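Local structure of surface-associated protein CshA (Streptococcus gordonii, 5L2D) at residues 90-104 with 131-143. The protein is a cell-wall-anchored streptococcal adhesin, here its non-repetitive domain 2, that binds host fibronectin by a catch-clamp mechanism. Sequence-based numbering, arbitrary orientation.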
ATOM      1  N   ASN A  90      -9.375   8.610  -4.020  1.00 69.20           N
ATOM      2  CA  ASN A  90      -7.961   8.915  -3.972  1.00 66.60           C
ATOM      3  C   ASN A  90      -7.845  10.424  -4.194  1.00 73.01           C
ATOM      4  O   ASN A  90      -8.351  10.950  -5.202  1.00 78.24           O
ATOM      5  CB  ASN A  90      -7.199   8.120  -5.059  1.00 64.08           C
ATOM      6  CG  ASN A  90      -7.007   6.615  -4.726  1.00 64.70           C
ATOM      7  OD1 ASN A  90      -7.365   6.104  -3.656  1.00 63.20           O
ATOM      8  ND2 ASN A  90      -6.419   5.905  -5.668  1.00 62.40           N
ATOM      9  N   SER A  91      -7.212  11.115  -3.237  1.00 74.40           N
ATOM     10  CA  SER A  91      -7.225  12.588  -3.151  1.00 71.21           C
ATOM     11  C   SER A  91      -5.891  13.211  -2.854  1.00 71.60           C
ATOM     12  O   SER A  91      -5.010  12.562  -2.312  1.00 72.28           O
ATOM     13  CB  SER A  91      -8.099  13.004  -1.987  1.00 68.85           C
ATOM     14  OG  SER A  91      -9.434  12.868  -2.323  1.00 83.80           O
ATOM     15  N   TYR A  92      -5.773  14.504  -3.137  1.00 75.63           N
ATOM     16  CA  TYR A  92      -4.754  15.322  -2.462  1.00 75.34           C
ATOM     17  C   TYR A  92      -5.141  15.572  -1.018  1.00 79.13           C
ATOM     18  O   TYR A  92      -6.334  15.700  -0.728  1.00 74.81           O
ATOM     19  CB  TYR A  92      -4.579  16.662  -3.158  1.00 72.11           C
ATOM     20  CG  TYR A  92      -3.857  16.498  -4.451  1.00 69.76           C
ATOM     21  CD1 TYR A  92      -2.496  16.175  -4.478  1.00 70.39           C
ATOM     22  CD2 TYR A  92      -4.537  16.606  -5.653  1.00 69.07           C
ATOM     23  CE1 TYR A  92      -1.828  15.996  -5.685  1.00 69.22           C
ATOM     24  CE2 TYR A  92      -3.887  16.429  -6.862  1.00 66.89           C
ATOM     25  CZ  TYR A  92      -2.545  16.129  -6.871  1.00 65.17           C
ATOM     26  OH  TYR A  92      -1.948  15.970  -8.075  1.00 59.90           O
ATOM     27  N   LEU A  93      -4.135  15.654  -0.132  1.00 80.66           N
ATOM     28  CA  LEU A  93      -4.338  16.005   1.288  1.00 80.21           C
ATOM     29  C   LEU A  93      -4.939  17.426   1.422  1.00 83.89           C
ATOM     30  O   LEU A  93      -4.534  18.326   0.701  1.00 89.77           O
ATOM     31  CB  LEU A  93      -3.008  15.955   2.007  1.00 83.27           C
ATOM     32  CG  LEU A  93      -2.257  14.636   1.947  1.00 84.34           C
ATOM     33  CD1 LEU A  93      -0.861  14.797   2.521  1.00 83.54           C
ATOM     34  CD2 LEU A  93      -3.025  13.574   2.699  1.00 85.19           C
ATOM     35  N   LYS A  94      -5.905  17.634   2.317  1.00 91.42           N
ATOM     36  CA  LYS A  94      -6.625  18.930   2.371  1.00 95.45           C
ATOM     37  C   LYS A  94      -5.653  20.040   2.794  1.00 97.35           C
ATOM     38  O   LYS A  94      -4.820  19.847   3.689  1.00 91.67           O
ATOM     39  CB  LYS A  94      -7.875  18.873   3.289  1.00 87.67           C
ATOM     40  N   GLY A  95      -5.742  21.189   2.126  1.00 97.50           N
ATOM     41  CA  GLY A  95      -4.788  22.276   2.340  1.00 95.18           C
ATOM     42  C   GLY A  95      -3.431  21.975   1.716  1.00 94.88           C
ATOM     43  O   GLY A  95      -2.382  22.118   2.332  1.00106.86           O
ATOM     44  N   TYR A  96      -3.461  21.521   0.483  1.00 93.33           N
ATOM     45  CA  TYR A  96      -2.279  21.472  -0.342  1.00 89.48           C
ATOM     46  C   TYR A  96      -2.728  22.116  -1.653  1.00 94.68           C
ATOM     47  O   TYR A  96      -3.919  22.110  -2.007  1.00 92.24           O
ATOM     48  CB  TYR A  96      -1.788  20.034  -0.484  1.00 85.69           C
ATOM     49  CG  TYR A  96      -0.801  19.771  -1.605  1.00 89.89           C
ATOM     50  CD1 TYR A  96       0.584  19.760  -1.376  1.00 85.66           C
ATOM     51  CD2 TYR A  96      -1.257  19.481  -2.894  1.00 84.43           C
ATOM     52  CE1 TYR A  96       1.476  19.483  -2.410  1.00 85.76           C
ATOM     53  CE2 TYR A  96      -0.379  19.211  -3.934  1.00 76.94           C
ATOM     54  CZ  TYR A  96       0.982  19.207  -3.698  1.00 85.33           C
ATOM     55  OH  TYR A  96       1.840  18.921  -4.750  1.00 79.40           O
ATOM     56  N   LYS A  97      -1.775  22.721  -2.339  1.00 96.22           N
ATOM     57  CA  LYS A  97      -2.078  23.612  -3.466  1.00 96.55           C
ATOM     58  C   LYS A  97      -2.982  23.047  -4.596  1.00 96.28           C
ATOM     59  O   LYS A  97      -3.666  23.800  -5.293  1.00 86.29           O
ATOM     60  CB  LYS A  97      -0.771  24.199  -4.018  1.00 95.26           C
ATOM     61  CG  LYS A  97       0.364  23.211  -4.224  1.00 91.98           C
ATOM     62  CD  LYS A  97       0.243  22.580  -5.595  1.00 92.91           C
ATOM     63  CE  LYS A  97       1.063  23.320  -6.636  1.00 85.56           C
ATOM     64  NZ  LYS A  97       2.481  22.896  -6.511  1.00 89.62           N
ATOM     65  N   ASP A  98      -3.009  21.731  -4.763  1.00101.05           N
ATOM     66  CA  ASP A  98      -3.906  21.109  -5.741  1.00 94.29           C
ATOM     67  C   ASP A  98      -5.143  20.428  -5.134  1.00 87.41           C
ATOM     68  O   ASP A  98      -5.931  19.801  -5.857  1.00 84.71           O
ATOM     69  CB  ASP A  98      -3.123  20.117  -6.594  1.00 92.66           C
ATOM     70  CG  ASP A  98      -1.952  20.764  -7.297  1.00 88.68           C
ATOM     71  OD1 ASP A  98      -2.182  21.785  -7.979  1.00 86.87           O
ATOM     72  OD2 ASP A  98      -0.811  20.262  -7.158  1.00 75.59           O
ATOM     73  N   TYR A  99      -5.361  20.571  -3.836  1.00 77.96           N
ATOM     74  CA  TYR A  99      -6.563  19.991  -3.279  1.00 84.73           C
ATOM     75  C   TYR A  99      -7.807  20.320  -4.103  1.00 88.60           C
ATOM     76  O   TYR A  99      -8.093  21.481  -4.347  1.00 84.02           O
ATOM     77  CB  TYR A  99      -6.805  20.454  -1.873  1.00 81.90           C
ATOM     78  CG  TYR A  99      -7.999  19.761  -1.319  1.00 88.85           C
ATOM     79  CD1 TYR A  99      -7.963  18.383  -1.080  1.00 97.59           C
ATOM     80  CD2 TYR A  99      -9.180  20.448  -1.068  1.00 92.95           C
ATOM     81  CE1 TYR A  99      -9.064  17.704  -0.579  1.00 94.14           C
ATOM     82  CE2 TYR A  99     -10.289  19.782  -0.552  1.00105.14           C
ATOM     83  CZ  TYR A  99     -10.225  18.411  -0.311  1.00102.60           C
ATOM     84  OH  TYR A  99     -11.315  17.753   0.192  1.00 90.37           O
ATOM     85  N   GLY A 100      -8.546  19.288  -4.509  1.00 97.39           N
ATOM     86  CA  GLY A 100      -9.741  19.442  -5.355  1.00 98.30           C
ATOM     87  C   GLY A 100      -9.474  19.175  -6.833  1.00 90.64           C
ATOM     88  O   GLY A 100     -10.389  18.864  -7.597  1.00 86.87           O
ATOM     89  N   LYS A 101      -8.224  19.364  -7.249  1.00 85.19           N
ATOM     90  CA  LYS A 101      -7.782  18.891  -8.537  1.00 80.90           C
ATOM     91  C   LYS A 101      -7.693  17.350  -8.360  1.00 87.58           C
ATOM     92  O   LYS A 101      -7.421  16.830  -7.257  1.00 83.31           O
ATOM     93  CB  LYS A 101      -6.446  19.556  -8.941  1.00 65.97           C
ATOM     94  N   THR A 102      -7.985  16.625  -9.432  1.00 81.64           N
ATOM     95  CA  THR A 102      -7.913  15.176  -9.419  1.00 74.36           C
ATOM     96  C   THR A 102      -6.477  14.735  -9.689  1.00 68.29           C
ATOM     97  O   THR A 102      -5.900  15.101 -10.703  1.00 68.61           O
ATOM     98  CB  THR A 102      -8.852  14.577 -10.490  1.00 74.41           C
ATOM     99  OG1 THR A 102     -10.206  14.979 -10.206  1.00 70.73           O
ATOM    100  CG2 THR A 102      -8.734  13.053 -10.530  1.00 67.65           C
ATOM    101  N   PRO A 103      -5.903  13.901  -8.813  1.00 60.25           N
ATOM    102  CA  PRO A 103      -4.502  13.586  -8.997  1.00 58.68           C
ATOM    103  C   PRO A 103      -4.281  12.700 -10.209  1.00 64.42           C
ATOM    104  O   PRO A 103      -5.255  12.202 -10.754  1.00 66.27           O
ATOM    105  CB  PRO A 103      -4.128  12.833  -7.706  1.00 54.18           C
ATOM    106  CG  PRO A 103      -5.332  12.824  -6.850  1.00 57.07           C
ATOM    107  CD  PRO A 103      -6.500  13.082  -7.751  1.00 59.58           C
ATOM    108  N   PRO A 104      -3.008  12.508 -10.628  1.00 70.31           N
ATOM    109  CA  PRO A 104      -2.690  11.605 -11.744  1.00 72.54           C
ATOM    110  C   PRO A 104      -2.921  10.133 -11.426  1.00 78.65           C
ATOM    111  O   PRO A 104      -2.905   9.738 -10.260  1.00 80.96           O
ATOM    112  CB  PRO A 104      -1.201  11.867 -12.031  1.00 76.04           C
ATOM    113  CG  PRO A 104      -0.671  12.668 -10.890  1.00 76.65           C
ATOM    114  CD  PRO A 104      -1.840  13.292 -10.182  1.00 73.35           C
ATOM    115  N   ILE A 131       5.192   0.379  -8.573  1.00 87.56           N
ATOM    116  CA  ILE A 131       3.967   1.129  -8.846  1.00 83.34           C
ATOM    117  C   ILE A 131       3.932   2.297  -7.900  1.00 75.47           C
ATOM    118  O   ILE A 131       4.226   2.154  -6.722  1.00 76.69           O
ATOM    119  CB  ILE A 131       2.707   0.282  -8.614  1.00 85.64           C
ATOM    120  CG1 ILE A 131       2.577  -0.757  -9.703  1.00 89.26           C
ATOM    121  CG2 ILE A 131       1.445   1.137  -8.626  1.00 88.17           C
ATOM    122  CD1 ILE A 131       1.634  -1.870  -9.310  1.00 88.45           C
ATOM    123  N   ILE A 132       3.525   3.447  -8.407  1.00 76.87           N
ATOM    124  CA  ILE A 132       3.595   4.678  -7.638  1.00 75.92           C
ATOM    125  C   ILE A 132       2.580   5.651  -8.199  1.00 71.21           C
ATOM    126  O   ILE A 132       2.268   5.621  -9.401  1.00 72.03           O
ATOM    127  CB  ILE A 132       5.029   5.262  -7.686  1.00 85.24           C
ATOM    128  CG1 ILE A 132       5.116   6.598  -6.939  1.00 99.44           C
ATOM    129  CG2 ILE A 132       5.512   5.417  -9.123  1.00 78.48           C
ATOM    130  CD1 ILE A 132       6.544   7.055  -6.665  1.00102.95           C
ATOM    131  N   LEU A 133       2.024   6.465  -7.312  1.00 71.71           N
ATOM    132  CA  LEU A 133       1.161   7.563  -7.714  1.00 77.62           C
ATOM    133  C   LEU A 133       2.066   8.760  -7.729  1.00 83.86           C
ATOM    134  O   LEU A 133       2.520   9.194  -6.660  1.00 92.16           O
ATOM    135  CB  LEU A 133       0.027   7.787  -6.733  1.00 73.59           C
ATOM    136  CG  LEU A 133      -1.036   8.735  -7.266  1.00 71.02           C
ATOM    137  CD1 LEU A 133      -2.232   8.708  -6.335  1.00 72.78           C
ATOM    138  CD2 LEU A 133      -0.534  10.155  -7.413  1.00 73.82           C
ATOM    139  N   PRO A 134       2.335   9.295  -8.937  1.00 92.69           N
ATOM    140  CA  PRO A 134       3.422  10.240  -9.208  1.00 92.20           C
ATOM    141  C   PRO A 134       3.102  11.707  -8.863  1.00 86.45           C
ATOM    142  O   PRO A 134       3.033  12.553  -9.743  1.00 91.35           O
ATOM    143  CB  PRO A 134       3.603  10.076 -10.715  1.00 92.53           C
ATOM    144  CG  PRO A 134       2.201   9.882 -11.209  1.00 89.91           C
ATOM    145  CD  PRO A 134       1.555   9.013 -10.165  1.00 93.60           C
ATOM    146  N   ASP A 135       2.898  12.003  -7.590  1.00 83.14           N
ATOM    147  CA  ASP A 135       2.673  13.380  -7.162  1.00 87.22           C
ATOM    148  C   ASP A 135       2.550  13.381  -5.637  1.00 85.79           C
ATOM    149  O   ASP A 135       2.093  12.417  -5.037  1.00102.81           O
ATOM    150  CB  ASP A 135       1.434  13.990  -7.853  1.00 86.98           C
ATOM    151  CG  ASP A 135       1.339  15.524  -7.710  1.00 90.13           C
ATOM    152  OD1 ASP A 135       2.330  16.224  -7.390  1.00 90.07           O
ATOM    153  OD2 ASP A 135       0.237  16.041  -7.946  1.00 76.01           O
ATOM    154  N   ASP A 136       2.975  14.476  -5.025  1.00 87.60           N
ATOM    155  CA  ASP A 136       3.107  14.569  -3.581  1.00 85.59           C
ATOM    156  C   ASP A 136       1.765  14.729  -2.900  1.00 78.80           C
ATOM    157  O   ASP A 136       0.783  15.090  -3.541  1.00 82.88           O
ATOM    158  CB  ASP A 136       4.008  15.762  -3.215  1.00 87.98           C
ATOM    159  CG  ASP A 136       5.434  15.655  -3.819  1.00 89.07           C
ATOM    160  OD1 ASP A 136       5.930  14.522  -4.109  1.00 82.55           O
ATOM    161  OD2 ASP A 136       6.057  16.731  -3.987  1.00 89.48           O
ATOM    162  N   ALA A 137       1.727  14.434  -1.604  1.00 78.05           N
ATOM    163  CA  ALA A 137       0.625  14.874  -0.724  1.00 76.94           C
ATOM    164  C   ALA A 137      -0.735  14.305  -1.113  1.00 82.74           C
ATOM    165  O   ALA A 137      -1.722  15.040  -1.322  1.00 77.11           O
ATOM    166  CB  ALA A 137       0.572  16.386  -0.655  1.00 73.74           C
ATOM    167  N   VAL A 138      -0.768  12.973  -1.158  1.00 84.48           N
ATOM    168  CA  VAL A 138      -1.965  12.215  -1.525  1.00 75.87           C
ATOM    169  C   VAL A 138      -2.261  11.142  -0.480  1.00 69.63           C
ATOM    170  O   VAL A 138      -1.364  10.567   0.124  1.00 66.92           O
ATOM    171  CB  VAL A 138      -1.816  11.561  -2.905  1.00 72.90           C
ATOM    172  CG1 VAL A 138      -2.225  12.523  -3.998  1.00 71.31           C
ATOM    173  CG2 VAL A 138      -0.371  11.121  -3.113  1.00 82.18           C
ATOM    174  N   ASN A 139      -3.547  10.944  -0.238  1.00 67.48           N
ATOM    175  CA  ASN A 139      -4.057   9.829   0.514  1.00 64.05           C
ATOM    176  C   ASN A 139      -4.707   8.969  -0.550  1.00 64.53           C
ATOM    177  O   ASN A 139      -5.794   9.316  -1.063  1.00 59.25           O
ATOM    178  CB  ASN A 139      -5.094  10.306   1.526  1.00 59.53           C
ATOM    179  CG  ASN A 139      -5.691   9.179   2.316  1.00 65.61           C
ATOM    180  OD1 ASN A 139      -5.128   8.064   2.443  1.00 77.48           O
ATOM    181  ND2 ASN A 139      -6.852   9.443   2.845  1.00 62.78           N
ATOM    182  N   TRP A 140      -4.027   7.887  -0.932  1.00 64.49           N
ATOM    183  CA  TRP A 140      -4.590   6.948  -1.910  1.00 61.65           C
ATOM    184  C   TRP A 140      -4.560   5.514  -1.419  1.00 59.12           C
ATOM    185  O   TRP A 140      -4.156   5.211  -0.280  1.00 62.70           O
ATOM    186  CB  TRP A 140      -3.919   7.088  -3.275  1.00 57.08           C
ATOM    187  CG  TRP A 140      -2.453   6.772  -3.293  1.00 60.38           C
ATOM    188  CD1 TRP A 140      -1.457   7.521  -2.763  1.00 65.34           C
ATOM    189  CD2 TRP A 140      -1.816   5.646  -3.913  1.00 59.75           C
ATOM    190  NE1 TRP A 140      -0.234   6.933  -2.993  1.00 63.47           N
ATOM    191  CE2 TRP A 140      -0.426   5.789  -3.711  1.00 58.81           C
ATOM    192  CE3 TRP A 140      -2.286   4.525  -4.620  1.00 61.18           C
ATOM    193  CZ2 TRP A 140       0.497   4.862  -4.175  1.00 60.21           C
ATOM    194  CZ3 TRP A 140      -1.363   3.594  -5.102  1.00 58.25           C
ATOM    195  CH2 TRP A 140       0.013   3.770  -4.870  1.00 66.10           C
ATOM    196  N   GLY A 141      -5.104   4.659  -2.270  1.00 62.34           N
ATOM    197  CA  GLY A 141      -4.998   3.218  -2.119  1.00 64.27           C
ATOM    198  C   GLY A 141      -5.460   2.433  -3.339  1.00 60.58           C
ATOM    199  O   GLY A 141      -6.180   2.943  -4.194  1.00 59.14           O
ATOM    200  N   ILE A 142      -5.012   1.185  -3.396  1.00 58.77           N
ATOM    201  CA  ILE A 142      -5.306   0.294  -4.491  1.00 60.70           C
ATOM    202  C   ILE A 142      -5.529  -1.174  -3.997  1.00 60.56           C
ATOM    203  O   ILE A 142      -4.880  -1.635  -3.057  1.00 49.86           O
ATOM    204  CB  ILE A 142      -4.183   0.390  -5.548  1.00 56.22           C
ATOM    205  CG1 ILE A 142      -4.638  -0.167  -6.889  1.00 61.74           C
ATOM    206  CG2 ILE A 142      -2.961  -0.393  -5.117  1.00 58.02           C
ATOM    207  CD1 ILE A 142      -3.589  -0.046  -7.984  1.00 62.96           C
ATOM    208  N   LYS A 143      -6.467  -1.889  -4.623  1.00 59.90           N
ATOM    209  CA  LYS A 143      -6.617  -3.319  -4.379  1.00 60.93           C
ATOM    210  C   LYS A 143      -6.535  -4.078  -5.665  1.00 56.78           C
ATOM    211  O   LYS A 143      -7.074  -3.667  -6.711  1.00 55.02           O
ATOM    212  CB  LYS A 143      -7.958  -3.666  -3.721  1.00 69.50           C
ATOM    213  CG  LYS A 143      -8.030  -3.362  -2.236  1.00 75.57           C
ATOM    214  CD  LYS A 143      -8.694  -4.486  -1.445  1.00 79.09           C
ATOM    215  CE  LYS A 143     -10.209  -4.444  -1.565  1.00 87.82           C
ATOM    216  NZ  LYS A 143     -10.814  -3.090  -1.414  1.00 90.12           N
TER
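Ala137 lays its methyl over one face of the Tyr96 ring, CB 3.7 Å from the ring centroid and 22° off the normal, a CH-pi contact; the opposite face carries Lys97 CG. With CG anti to the backbone N (chi1 164°), Tyr96 turns the face of its ring to this methyl. The Tyr92 ring receives Asp98 CB on one face, toward the rim, while the carbonyl oxygens of Asp136 and Ala137 lie at its edge near the ring plane. The Asp135 carboxylate meets the same edge, turned 80° from the ring, but its spacing from the hydroxyl is too short to be reliable. At the Trp140 ring, Leu133 CB lies over one face, toward the rim, and Asn90 ND2 sits at the edge. Short strand 91-92 pairs antiparallel with the start of strand 138-150: in the hydrogen-bonded pair Ser91 N donates to Asn139 O (3.2 Å), and Asn139 N returns a bond to Ser91 O (3.0 Å); Tyr92 and Val138 form the non-hydrogen-bonded pair that follows. The long strand also pairs antiparallel with a strand of the second subunit, so the sheet continues across the interface. Beyond the bridges, Leu93 N donates to Ala137 O (2.8 Å), and Leu93 CD1 packs 3.8 Å from Ala137 CB. At the other end the Asn90 amide spans Gly141: OD1 accepts from Gly141 N at 3.0 Å, the donor standing above the carbonyl plane, and ND2 gives a weak bond to Gly141 O. Away from the paired strands, the two segments meet again, Pro104 CG 4.0 Å from Pro134 CG, Pro134 being the central residue of an inverse gamma turn.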